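Local coordinates for protein tyrosyl-DNA phosphodiesterase 2 (Danio rerio, PDB 4F1H) that is a member of the endonuclease/exonuclease/phosphatase family with the DNase I-like fold, here holding a magnesium ion and bound DNA, at residues K190-K195 / G235-D240; V37-E42 / I146-G151; T186-A191 / V200-F205. All blocks are in the same frame, centred on the assembly; numbering follows the deposited sequence.

Interaction 1 of 3, residues K190-K195 / G235-D240. With nucleotides of chain A.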
loop_
_atom_site.group_PDB
_atom_site.type_symbol
_atom_site.label_atom_id
_atom_site.label_comp_id
_atom_site.label_asym_id
_atom_site.label_seq_id
_atom_site.Cartn_x
_atom_site.Cartn_y
_atom_site.Cartn_z
ATOM N N LYS B 190 -14.117 -18.765 -5.440
ATOM C CA LYS B 190 -14.343 -20.113 -4.914
ATOM C C LYS B 190 -15.721 -20.235 -4.247
ATOM O O LYS B 190 -16.458 -21.223 -4.434
ATOM C CB LYS B 190 -13.244 -20.449 -3.905
ATOM C CG LYS B 190 -13.223 -21.915 -3.441
ATOM C CD LYS B 190 -11.979 -22.190 -2.595
ATOM C CE LYS B 190 -11.915 -23.639 -2.111
ATOM N NZ LYS B 190 -11.279 -24.549 -3.109
ATOM N N ALA B 191 -16.081 -19.206 -3.485
ATOM C CA ALA B 191 -17.307 -19.219 -2.701
ATOM C C ALA B 191 -18.507 -18.704 -3.470
ATOM O O ALA B 191 -19.652 -19.021 -3.116
ATOM C CB ALA B 191 -17.116 -18.407 -1.440
ATOM N N ASN B 192 -18.248 -17.900 -4.505
ATOM C CA ASN B 192 -19.291 -17.285 -5.343
ATOM C C ASN B 192 -19.177 -17.791 -6.800
ATOM O O ASN B 192 -18.137 -17.609 -7.453
ATOM C CB ASN B 192 -19.156 -15.737 -5.293
ATOM C CG ASN B 192 -20.345 -15.017 -5.935
ATOM O OD1 ASN B 192 -20.729 -15.298 -7.081
ATOM N ND2 ASN B 192 -20.931 -14.078 -5.210
ATOM N N SER B 193 -20.248 -18.395 -7.307
ATOM C CA SER B 193 -20.214 -19.053 -8.621
ATOM C C SER B 193 -20.889 -18.238 -9.725
ATOM O O SER B 193 -21.132 -18.748 -10.843
ATOM C CB SER B 193 -20.868 -20.436 -8.512
ATOM O OG SER B 193 -22.181 -20.301 -7.958
ATOM N N ASN B 194 -21.199 -16.974 -9.452
ATOM C CA ASN B 194 -21.906 -16.194 -10.470
ATOM C C ASN B 194 -21.021 -15.963 -11.676
ATOM O O ASN B 194 -21.495 -15.973 -12.811
ATOM C CB ASN B 194 -22.332 -14.833 -9.945
ATOM C CG ASN B 194 -23.667 -14.882 -9.275
ATOM O OD1 ASN B 194 -24.130 -15.963 -8.849
ATOM N ND2 ASN B 194 -24.316 -13.711 -9.181
ATOM N N LYS B 195 -19.746 -15.722 -11.418
ATOM C CA LYS B 195 -18.772 -15.569 -12.506
ATOM C C LYS B 195 -18.168 -16.937 -12.799
ATOM O O LYS B 195 -17.683 -17.626 -11.896
ATOM C CB LYS B 195 -17.687 -14.546 -12.126
ATOM C CG LYS B 195 -17.656 -13.318 -13.026
ATOM C CD LYS B 195 -16.961 -12.117 -12.365
ATOM C CE LYS B 195 -15.849 -11.536 -13.266
ATOM N NZ LYS B 195 -15.871 -10.029 -13.463
ATOM N N GLY B 235 -31.194 -19.516 -8.351
ATOM C CA GLY B 235 -30.010 -20.361 -8.347
ATOM C C GLY B 235 -28.708 -19.584 -8.542
ATOM O O GLY B 235 -27.636 -20.172 -8.693
ATOM N N ARG B 236 -28.811 -18.252 -8.541
ATOM C CA ARG B 236 -27.613 -17.406 -8.535
ATOM C C ARG B 236 -27.574 -16.534 -7.282
ATOM O O ARG B 236 -28.597 -16.330 -6.623
ATOM C CB ARG B 236 -27.602 -16.520 -9.772
ATOM C CG ARG B 236 -27.750 -17.337 -11.068
ATOM C CD ARG B 236 -27.487 -16.478 -12.286
ATOM N NE ARG B 236 -26.061 -16.258 -12.522
ATOM C CZ ARG B 236 -25.546 -15.059 -12.780
ATOM N NH1 ARG B 236 -24.235 -14.918 -13.004
ATOM N NH2 ARG B 236 -26.345 -13.987 -12.806
ATOM N N TYR B 237 -26.386 -16.003 -6.989
ATOM C CA TYR B 237 -26.216 -15.012 -5.918
ATOM C C TYR B 237 -26.674 -13.641 -6.382
ATOM O O TYR B 237 -26.745 -13.347 -7.584
ATOM C CB TYR B 237 -24.732 -14.946 -5.485
ATOM C CG TYR B 237 -24.260 -16.265 -4.905
ATOM C CD1 TYR B 237 -24.583 -16.616 -3.593
ATOM C CD2 TYR B 237 -23.564 -17.177 -5.673
ATOM C CE1 TYR B 237 -24.197 -17.842 -3.067
ATOM C CE2 TYR B 237 -23.172 -18.419 -5.141
ATOM C CZ TYR B 237 -23.492 -18.727 -3.849
ATOM O OH TYR B 237 -23.110 -19.953 -3.307
ATOM N N THR B 238 -26.951 -12.772 -5.415
ATOM C CA THR B 238 -27.402 -11.429 -5.737
ATOM C C THR B 238 -26.353 -10.717 -6.625
ATOM O O THR B 238 -26.710 -9.994 -7.589
ATOM C CB THR B 238 -27.601 -10.636 -4.418
ATOM O OG1 THR B 238 -28.676 -11.238 -3.670
ATOM C CG2 THR B 238 -27.952 -9.188 -4.694
ATOM N N SER B 239 -25.077 -10.961 -6.317
ATOM C CA SER B 239 -23.967 -10.365 -7.072
ATOM C C SER B 239 -22.742 -11.248 -7.062
ATOM O O SER B 239 -22.697 -12.198 -6.289
ATOM C CB SER B 239 -23.607 -9.064 -6.359
ATOM O OG SER B 239 -22.578 -8.396 -7.027
ATOM N N ASP B 240 -21.751 -10.926 -7.905
ATOM C CA ASP B 240 -20.461 -11.592 -7.761
ATOM C C ASP B 240 -19.664 -11.080 -6.545
ATOM O O ASP B 240 -18.660 -11.702 -6.154
ATOM C CB ASP B 240 -19.640 -11.511 -9.060
ATOM C CG ASP B 240 -19.296 -10.085 -9.461
ATOM O OD1 ASP B 240 -19.976 -9.112 -9.032
ATOM O OD2 ASP B 240 -18.333 -9.944 -10.256
ATOM O OP3 DT A 1 -14.959 -3.803 -10.625
ATOM P P DT A 1 -15.105 -5.170 -10.033
ATOM O OP1 DT A 1 -16.463 -5.676 -9.910
ATOM O OP2 DT A 1 -14.555 -5.239 -8.634
ATOM O "O5'" DT A 1 -14.179 -6.117 -10.903
ATOM C "C5'" DT A 1 -14.357 -7.536 -10.752
ATOM C "C4'" DT A 1 -13.400 -8.191 -11.727
ATOM O "O4'" DT A 1 -13.989 -8.027 -13.047
ATOM C "C3'" DT A 1 -11.989 -7.594 -11.784
ATOM O "O3'" DT A 1 -11.060 -8.637 -12.133
ATOM C "C2'" DT A 1 -12.081 -6.588 -12.928
ATOM C "C1'" DT A 1 -13.035 -7.321 -13.870
ATOM N N1 DT A 1 -13.744 -6.424 -14.829
ATOM C C2 DT A 1 -13.514 -6.609 -16.179
ATOM O O2 DT A 1 -12.737 -7.468 -16.625
ATOM N N3 DT A 1 -14.198 -5.738 -16.986
ATOM C C4 DT A 1 -15.084 -4.733 -16.610
ATOM O O4 DT A 1 -15.657 -4.012 -17.447
ATOM C C5 DT A 1 -15.269 -4.612 -15.174
ATOM C C7 DT A 1 -16.161 -3.546 -14.615
ATOM C C6 DT A 1 -14.612 -5.444 -14.352
HETATM O O HOH W 1 -21.379 -21.420 -4.815
#

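Interaction 2 of 3, residues V37-E42 / I146-G151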
loop_
_atom_site.group_PDB
_atom_site.type_symbol
_atom_site.label_atom_id
_atom_site.label_comp_id
_atom_site.label_asym_id
_atom_site.label_seq_id
_atom_site.Cartn_x
_atom_site.Cartn_y
_atom_site.Cartn_z
ATOM N N VAL B 37 -27.932 4.147 5.507
ATOM C CA VAL B 37 -27.294 4.574 4.260
ATOM C C VAL B 37 -26.963 3.340 3.450
ATOM O O VAL B 37 -26.461 2.340 3.999
ATOM C CB VAL B 37 -25.988 5.351 4.507
ATOM C CG1 VAL B 37 -25.442 5.958 3.191
ATOM C CG2 VAL B 37 -26.199 6.501 5.539
ATOM N N VAL B 38 -27.214 3.400 2.148
ATOM C CA VAL B 38 -26.767 2.327 1.259
ATOM C C VAL B 38 -25.856 2.958 0.224
ATOM O O VAL B 38 -26.200 3.977 -0.372
ATOM C CB VAL B 38 -27.921 1.648 0.525
ATOM C CG1 VAL B 38 -27.439 0.360 -0.151
ATOM C CG2 VAL B 38 -29.079 1.333 1.492
ATOM N N PHE B 39 -24.688 2.347 0.023
ATOM C CA PHE B 39 -23.737 2.799 -0.987
ATOM C C PHE B 39 -23.694 1.676 -2.027
ATOM O O PHE B 39 -23.356 0.520 -1.689
ATOM C CB PHE B 39 -22.315 2.911 -0.370
ATOM C CG PHE B 39 -22.197 3.833 0.806
ATOM C CD1 PHE B 39 -22.433 3.390 2.099
ATOM C CD2 PHE B 39 -21.771 5.145 0.630
ATOM C CE1 PHE B 39 -22.274 4.242 3.213
ATOM C CE2 PHE B 39 -21.592 6.006 1.751
ATOM C CZ PHE B 39 -21.805 5.551 3.033
ATOM N N LEU B 40 -24.053 1.987 -3.279
ATOM C CA LEU B 40 -24.155 0.934 -4.303
ATOM C C LEU B 40 -23.247 1.250 -5.444
ATOM O O LEU B 40 -23.011 2.432 -5.770
ATOM C CB LEU B 40 -25.582 0.807 -4.829
ATOM C CG LEU B 40 -26.600 0.358 -3.772
ATOM C CD1 LEU B 40 -28.031 0.390 -4.320
ATOM C CD2 LEU B 40 -26.267 -1.027 -3.273
ATOM N N GLN B 41 -22.707 0.191 -6.040
ATOM C CA GLN B 41 -21.895 0.377 -7.246
ATOM C C GLN B 41 -22.383 -0.490 -8.391
ATOM O O GLN B 41 -23.024 -1.516 -8.174
ATOM C CB GLN B 41 -20.383 0.157 -6.957
ATOM C CG GLN B 41 -19.868 1.011 -5.790
ATOM C CD GLN B 41 -20.164 0.338 -4.441
ATOM O OE1 GLN B 41 -20.102 -0.899 -4.320
ATOM N NE2 GLN B 41 -20.510 1.132 -3.445
ATOM N N GLU B 42 -22.116 -0.045 -9.623
ATOM C CA GLU B 42 -22.500 -0.776 -10.830
ATOM C C GLU B 42 -24.016 -0.964 -10.938
ATOM O O GLU B 42 -24.519 -1.988 -11.433
ATOM C CB GLU B 42 -21.698 -2.078 -10.930
ATOM C CG GLU B 42 -21.379 -2.467 -12.347
ATOM C CD GLU B 42 -20.529 -3.725 -12.418
ATOM O OE1 GLU B 42 -21.068 -4.721 -12.915
ATOM O OE2 GLU B 42 -19.340 -3.685 -11.979
ATOM N N ILE B 146 -18.528 13.487 10.607
ATOM C CA ILE B 146 -17.981 12.127 10.572
ATOM C C ILE B 146 -17.945 11.771 9.077
ATOM O O ILE B 146 -18.964 11.960 8.392
ATOM C CB ILE B 146 -18.924 11.165 11.287
ATOM C CG1 ILE B 146 -18.994 11.529 12.780
ATOM C CG2 ILE B 146 -18.461 9.699 11.116
ATOM C CD1 ILE B 146 -20.161 10.847 13.509
ATOM N N VAL B 147 -16.796 11.306 8.576
ATOM C CA VAL B 147 -16.676 10.838 7.198
ATOM C C VAL B 147 -16.795 9.322 7.097
ATOM O O VAL B 147 -16.098 8.585 7.791
ATOM C CB VAL B 147 -15.310 11.253 6.587
ATOM C CG1 VAL B 147 -15.215 10.845 5.134
ATOM C CG2 VAL B 147 -15.152 12.742 6.729
ATOM N N ILE B 148 -17.661 8.848 6.199
ATOM C CA ILE B 148 -17.709 7.405 5.881
ATOM C C ILE B 148 -17.601 7.275 4.372
ATOM O O ILE B 148 -18.468 7.775 3.633
ATOM C CB ILE B 148 -19.026 6.789 6.339
ATOM C CG1 ILE B 148 -19.141 6.908 7.867
ATOM C CG2 ILE B 148 -19.104 5.299 5.882
ATOM C CD1 ILE B 148 -20.426 6.275 8.403
ATOM N N PHE B 149 -16.502 6.687 3.903
ATOM C CA PHE B 149 -16.408 6.284 2.520
ATOM C C PHE B 149 -16.691 4.798 2.474
ATOM O O PHE B 149 -16.107 4.033 3.258
ATOM C CB PHE B 149 -15.003 6.570 1.931
ATOM C CG PHE B 149 -14.801 5.931 0.591
ATOM C CD1 PHE B 149 -14.369 4.603 0.502
ATOM C CD2 PHE B 149 -15.086 6.622 -0.570
ATOM C CE1 PHE B 149 -14.263 3.969 -0.741
ATOM C CE2 PHE B 149 -14.922 5.993 -1.832
ATOM C CZ PHE B 149 -14.514 4.690 -1.899
ATOM N N ALA B 150 -17.533 4.347 1.541
ATOM C CA ALA B 150 -17.708 2.905 1.384
ATOM C C ALA B 150 -17.866 2.676 -0.091
ATOM O O ALA B 150 -18.671 3.332 -0.745
ATOM C CB ALA B 150 -18.962 2.406 2.144
ATOM N N GLY B 151 -17.102 1.748 -0.627
ATOM C CA GLY B 151 -17.260 1.457 -2.045
ATOM C C GLY B 151 -16.473 0.260 -2.502
ATOM O O GLY B 151 -15.804 -0.411 -1.729
#

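Interaction 3 of 3, residues T186-A191 / V200-F205. With nucleotides of chain A.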
loop_
_atom_site.group_PDB
_atom_site.type_symbol
_atom_site.label_atom_id
_atom_site.label_comp_id
_atom_site.label_asym_id
_atom_site.label_seq_id
_atom_site.Cartn_x
_atom_site.Cartn_y
_atom_site.Cartn_z
ATOM N N THR B 186 -14.339 -10.122 -0.149
ATOM C CA THR B 186 -15.640 -9.604 -0.609
ATOM C C THR B 186 -15.904 -9.945 -2.073
ATOM O O THR B 186 -17.019 -9.796 -2.592
ATOM C CB THR B 186 -15.772 -8.073 -0.416
ATOM O OG1 THR B 186 -14.897 -7.389 -1.334
ATOM C CG2 THR B 186 -15.443 -7.611 1.028
ATOM N N TRP B 187 -14.876 -10.442 -2.755
ATOM C CA TRP B 187 -15.048 -10.940 -4.138
ATOM C C TRP B 187 -14.254 -12.244 -4.174
ATOM O O TRP B 187 -13.025 -12.213 -4.110
ATOM C CB TRP B 187 -14.458 -9.907 -5.130
ATOM C CG TRP B 187 -14.805 -10.185 -6.578
ATOM C CD1 TRP B 187 -15.972 -9.857 -7.250
ATOM C CD2 TRP B 187 -13.984 -10.871 -7.514
ATOM N NE1 TRP B 187 -15.886 -10.279 -8.572
ATOM C CE2 TRP B 187 -14.679 -10.917 -8.740
ATOM C CE3 TRP B 187 -12.711 -11.448 -7.428
ATOM C CZ2 TRP B 187 -14.139 -11.516 -9.877
ATOM C CZ3 TRP B 187 -12.174 -12.044 -8.558
ATOM C CH2 TRP B 187 -12.884 -12.061 -9.767
ATOM N N ASP B 188 -14.946 -13.384 -4.259
ATOM C CA ASP B 188 -14.322 -14.696 -3.946
ATOM C C ASP B 188 -14.854 -15.700 -4.935
ATOM O O ASP B 188 -16.033 -16.096 -4.865
ATOM C CB ASP B 188 -14.751 -15.065 -2.538
ATOM C CG ASP B 188 -14.184 -16.392 -2.055
ATOM O OD1 ASP B 188 -13.936 -17.284 -2.873
ATOM O OD2 ASP B 188 -14.036 -16.561 -0.817
ATOM N N THR B 189 -14.019 -16.072 -5.919
ATOM C CA THR B 189 -14.544 -16.904 -6.994
ATOM C C THR B 189 -14.681 -18.388 -6.580
ATOM O O THR B 189 -15.276 -19.183 -7.311
ATOM C CB THR B 189 -13.682 -16.840 -8.239
ATOM O OG1 THR B 189 -12.371 -17.325 -7.918
ATOM C CG2 THR B 189 -13.580 -15.411 -8.751
ATOM N N LYS B 190 -14.117 -18.765 -5.440
ATOM C CA LYS B 190 -14.343 -20.113 -4.914
ATOM C C LYS B 190 -15.721 -20.235 -4.247
ATOM O O LYS B 190 -16.458 -21.223 -4.434
ATOM C CB LYS B 190 -13.244 -20.449 -3.905
ATOM C CG LYS B 190 -13.223 -21.915 -3.441
ATOM C CD LYS B 190 -11.979 -22.190 -2.595
ATOM C CE LYS B 190 -11.915 -23.639 -2.111
ATOM N NZ LYS B 190 -11.279 -24.549 -3.109
ATOM N N ALA B 191 -16.081 -19.206 -3.485
ATOM C CA ALA B 191 -17.307 -19.219 -2.701
ATOM C C ALA B 191 -18.507 -18.704 -3.470
ATOM O O ALA B 191 -19.652 -19.021 -3.116
ATOM C CB ALA B 191 -17.116 -18.407 -1.440
ATOM N N VAL B 200 -9.162 -19.808 -8.594
ATOM C CA VAL B 200 -9.588 -19.278 -7.296
ATOM C C VAL B 200 -8.921 -17.938 -7.060
ATOM O O VAL B 200 -7.690 -17.835 -7.077
ATOM C CB VAL B 200 -9.232 -20.247 -6.136
ATOM C CG1 VAL B 200 -9.531 -19.594 -4.751
ATOM C CG2 VAL B 200 -10.017 -21.539 -6.291
ATOM N N SER B 201 -9.741 -16.899 -6.870
ATOM C CA SER B 201 -9.270 -15.574 -6.478
ATOM C C SER B 201 -10.139 -15.125 -5.301
ATOM O O SER B 201 -11.348 -15.360 -5.305
ATOM C CB SER B 201 -9.405 -14.590 -7.644
ATOM O OG SER B 201 -8.412 -14.854 -8.602
ATOM N N ARG B 202 -9.524 -14.567 -4.259
ATOM C CA ARG B 202 -10.258 -14.130 -3.062
ATOM C C ARG B 202 -9.713 -12.746 -2.722
ATOM O O ARG B 202 -8.587 -12.630 -2.265
ATOM C CB ARG B 202 -10.022 -15.108 -1.885
ATOM C CG ARG B 202 -10.337 -16.576 -2.233
ATOM C CD ARG B 202 -10.193 -17.517 -1.015
ATOM N NE ARG B 202 -11.363 -17.491 -0.139
ATOM C CZ ARG B 202 -11.361 -17.933 1.121
ATOM N NH1 ARG B 202 -10.248 -18.423 1.655
ATOM N NH2 ARG B 202 -12.472 -17.881 1.851
ATOM N N CYS B 203 -10.508 -11.703 -2.964
ATOM C CA CYS B 203 -10.031 -10.320 -2.936
ATOM C C CYS B 203 -10.854 -9.455 -1.989
ATOM O O CYS B 203 -12.083 -9.658 -1.843
ATOM C CB CYS B 203 -10.196 -9.733 -4.336
ATOM S SG CYS B 203 -9.211 -10.638 -5.565
ATOM N N ARG B 204 -10.196 -8.515 -1.321
ATOM C CA ARG B 204 -10.929 -7.618 -0.425
ATOM C C ARG B 204 -11.097 -6.273 -1.147
ATOM O O ARG B 204 -10.427 -5.301 -0.844
ATOM C CB ARG B 204 -10.204 -7.449 0.917
ATOM C CG ARG B 204 -11.062 -6.688 1.973
ATOM C CD ARG B 204 -10.441 -6.741 3.366
ATOM N NE ARG B 204 -9.253 -5.876 3.496
ATOM C CZ ARG B 204 -9.275 -4.591 3.848
ATOM N NH1 ARG B 204 -10.434 -3.955 4.060
ATOM N NH2 ARG B 204 -8.141 -3.929 3.970
ATOM N N PHE B 205 -12.005 -6.247 -2.113
ATOM C CA PHE B 205 -12.187 -5.070 -2.988
ATOM C C PHE B 205 -13.087 -4.026 -2.332
ATOM O O PHE B 205 -12.932 -2.822 -2.569
ATOM C CB PHE B 205 -12.834 -5.513 -4.324
ATOM C CG PHE B 205 -11.890 -6.233 -5.269
ATOM C CD1 PHE B 205 -10.496 -6.078 -5.168
ATOM C CD2 PHE B 205 -12.412 -7.044 -6.274
ATOM C CE1 PHE B 205 -9.646 -6.757 -6.084
ATOM C CE2 PHE B 205 -11.580 -7.710 -7.158
ATOM C CZ PHE B 205 -10.186 -7.545 -7.063
ATOM P P DC A 3 -5.456 -10.837 -7.762
ATOM O OP1 DC A 3 -5.549 -9.373 -7.816
ATOM O OP2 DC A 3 -4.207 -11.523 -8.242
ATOM O "O5'" DC A 3 -5.723 -11.328 -6.275
ATOM C "C5'" DC A 3 -6.012 -12.740 -6.102
ATOM C "C4'" DC A 3 -6.186 -12.962 -4.624
ATOM O "O4'" DC A 3 -6.633 -14.344 -4.362
ATOM C "C3'" DC A 3 -4.937 -12.712 -3.788
ATOM O "O3'" DC A 3 -5.354 -11.910 -2.685
ATOM C "C2'" DC A 3 -4.501 -14.137 -3.393
ATOM C "C1'" DC A 3 -5.849 -14.845 -3.282
ATOM N N1 DC A 3 -5.827 -16.307 -3.543
ATOM C C2 DC A 3 -6.454 -17.145 -2.609
ATOM O O2 DC A 3 -6.961 -16.655 -1.586
ATOM N N3 DC A 3 -6.459 -18.487 -2.858
ATOM C C4 DC A 3 -5.878 -18.954 -3.975
ATOM N N4 DC A 3 -5.911 -20.283 -4.169
ATOM C C5 DC A 3 -5.239 -18.104 -4.939
ATOM C C6 DC A 3 -5.247 -16.785 -4.687
ATOM P P DG A 2 -9.501 -8.454 -11.872
ATOM O OP1 DG A 2 -9.313 -7.622 -10.653
ATOM O OP2 DG A 2 -8.814 -8.087 -13.166
ATOM O "O5'" DG A 2 -8.999 -9.953 -11.621
ATOM C "C5'" DG A 2 -9.571 -10.654 -10.523
ATOM C "C4'" DG A 2 -8.503 -11.602 -10.018
ATOM O "O4'" DG A 2 -8.389 -12.713 -10.956
ATOM C "C3'" DG A 2 -7.104 -11.031 -9.837
ATOM O "O3'" DG A 2 -6.721 -11.473 -8.530
ATOM C "C2'" DG A 2 -6.283 -11.731 -10.924
ATOM C "C1'" DG A 2 -7.024 -13.059 -11.040
ATOM N N9 DG A 2 -6.880 -13.746 -12.318
ATOM C C8 DG A 2 -7.219 -13.287 -13.595
ATOM N N7 DG A 2 -6.971 -14.187 -14.544
ATOM C C5 DG A 2 -6.433 -15.285 -13.823
ATOM C C6 DG A 2 -5.955 -16.551 -14.273
ATOM O O6 DG A 2 -5.934 -16.967 -15.431
ATOM N N1 DG A 2 -5.501 -17.368 -13.237
ATOM C C2 DG A 2 -5.525 -16.999 -11.904
ATOM N N2 DG A 2 -5.052 -17.887 -11.010
ATOM N N3 DG A 2 -5.940 -15.810 -11.470
ATOM C C4 DG A 2 -6.401 -15.024 -12.475
ATOM O OP3 DT A 1 -14.959 -3.803 -10.625
ATOM P P DT A 1 -15.105 -5.170 -10.033
ATOM O OP1 DT A 1 -16.463 -5.676 -9.910
ATOM O OP2 DT A 1 -14.555 -5.239 -8.634
ATOM O "O5'" DT A 1 -14.179 -6.117 -10.903
ATOM C "C5'" DT A 1 -14.357 -7.536 -10.752
ATOM C "C4'" DT A 1 -13.400 -8.191 -11.727
ATOM O "O4'" DT A 1 -13.989 -8.027 -13.047
ATOM C "C3'" DT A 1 -11.989 -7.594 -11.784
ATOM O "O3'" DT A 1 -11.060 -8.637 -12.133
ATOM C "C2'" DT A 1 -12.081 -6.588 -12.928
ATOM C "C1'" DT A 1 -13.035 -7.321 -13.870
ATOM N N1 DT A 1 -13.744 -6.424 -14.829
ATOM C C2 DT A 1 -13.514 -6.609 -16.179
ATOM O O2 DT A 1 -12.737 -7.468 -16.625
ATOM N N3 DT A 1 -14.198 -5.738 -16.986
ATOM C C4 DT A 1 -15.084 -4.733 -16.610
ATOM O O4 DT A 1 -15.657 -4.012 -17.447
ATOM C C5 DT A 1 -15.269 -4.612 -15.174
ATOM C C7 DT A 1 -16.161 -3.546 -14.615
ATOM C C6 DT A 1 -14.612 -5.444 -14.352
#

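Interaction 1 of 3, residues K190-K195 / G235-D240
N194 grips the backbone of Y237 with both ends of its side-chain amide. N194 OD1 accepts from Y237 N on a lone pair, 2.9 Å away, while N194 ND2 donates to Y237 O, also at 2.9 Å, from above the carbonyl plane. Asparagine suits this place because a single flat group offers an acceptor and a donor side by side, matching the peptide groups of an extended residue. The main-chain carbonyl is used too: R236 NH1 reaches N194 O at 2.9 Å. Its guanidinium lies stacked on the N194 amide, the planes 17° apart, with N194 CG over one face. N192 adds a nearly straight bond from ND2 to S239 O (2.8 Å, 160°). The other end of that amide, OD1, accepts N194 N in an Asx turn, so N192 shapes the loop that presents N194. The Y237 ring brings its edge to N194 OD1 and S193 OG, and Y237 OH is 2.7 Å from a water oxygen. Farther along, K195 CD passes 3.3 Å from D240 OD2, and K195 NZ continues to O4' of DT1 of chain A at 2.8 Å.

Around this shell, R236 NH1 also forms a salt bridge with D15, and S239 OG is bonded to N10 O. D240 OD2 accepts from W187 NE1, and the D240 side chain lies about 5 Å from the magnesium ion. Two irregular loops are thus joined largely by flat amides that meet backbone groups directionally, while K195 and D240, close but not bridged, add at most a mild electrostatic attraction.

Interaction 2 of 3, residues V37-E42 / I146-G151
I148 meets the far end of F39: its CG2 methyl comes 3.9 Å from F39 CZ, the two side chains crossing at about a right angle. The branch reaches the ring because CG2 stands anti to the backbone N, leaving CG1 beside it. Two residues on, A150 sets its methyl over the ring itself. A150 CB lies 3.8 Å from the F39 centroid and 19° off the ring normal, a CH-pi contact that leans toward the rim at F39 CD1. A small residue suits the place, since the broad phenylalanine spans the distance between the strands and needs a shallow partner. V37 CG1 rests 3.5 Å above the opposite ring face, so the ring is held between two aliphatic groups. The carbonyl of A150 is bonded to T114 OG1, on the neighbouring strand 108-114. At G151, where the chain turns a corner, CA lies 3.6 Å from Q41 NE2; a side chain on G151 would crowd F149.

No hydrogen bond crosses between the two segments. Strands 37-41 and 146-150 belong to different sheets, running the same way with axes 8.5 Å apart and crossing at -35°, as in the face-to-face beta sandwich of the DNase I-like fold. Mainly apolar contact therefore joins the sheets, and the NE2 of buried Q41 is bonded to T114 OG1 where the interface nears the magnesium site.

Interaction 3 of 3, residues T186-A191 / V200-F205
D188 and R202 form a salt bridge, the side chains lying alongside and pointing the same way. In one of two conformers of R202, NE lies 2.9 Å from D188 OD2; the oxygen sits in the guanidinium plane but is met from above the carboxylate. D188 OD1 accepts A191 N in an Asx motif, so the carboxylate also holds the turn after its strand. Backbone bonds pair the strands antiparallel: C203 N reaches W187 O at 2.8 Å, and C203 O takes both T186 N and W187 N, a classic beta bulge. T189 extends the ladder with a side chain, its OG1 accepting S201 N at 2.9 Å while T189 N donates to S201 O.

On the face opposite D188 and R202, W187 CB touches F205 CD2 at 3.7 Å, their rings oblique with planes at 34°. C203 CB sits over the centre of the F205 ring. W187 CZ3 packs 3.5 Å from C5' of DG2 of chain A. R202 N, turned outward from the pair, donates almost straight to O4' of DC3 of chain A (2.9 Å, 176°). A short ribbon tied by its own bonds can thus offer DNA sugars both aromatic carbon and a backbone N-H.

Interaction 2 is the core contact: its centre lies about 4 Å from the chain's centre, and there two sheets meet through mainly apolar groups without direct hydrogen bonds. The centres of interactions 1 and 3 lie about 18 and 16 Å out, and both contacts are rich in polar bonds; interaction 3 is nevertheless largely buried, interaction 1 only partly. These two share K190 and A191, W187 and D240 join them, and W187 CZ2 packs on K195 CE. Interaction 3 is pairing within a sheet; interaction 1 ties loops that carry no regular strand. Interactions 2 and 3 reach the same sheet, in which strands 145-150 and 202-211 are neighbours.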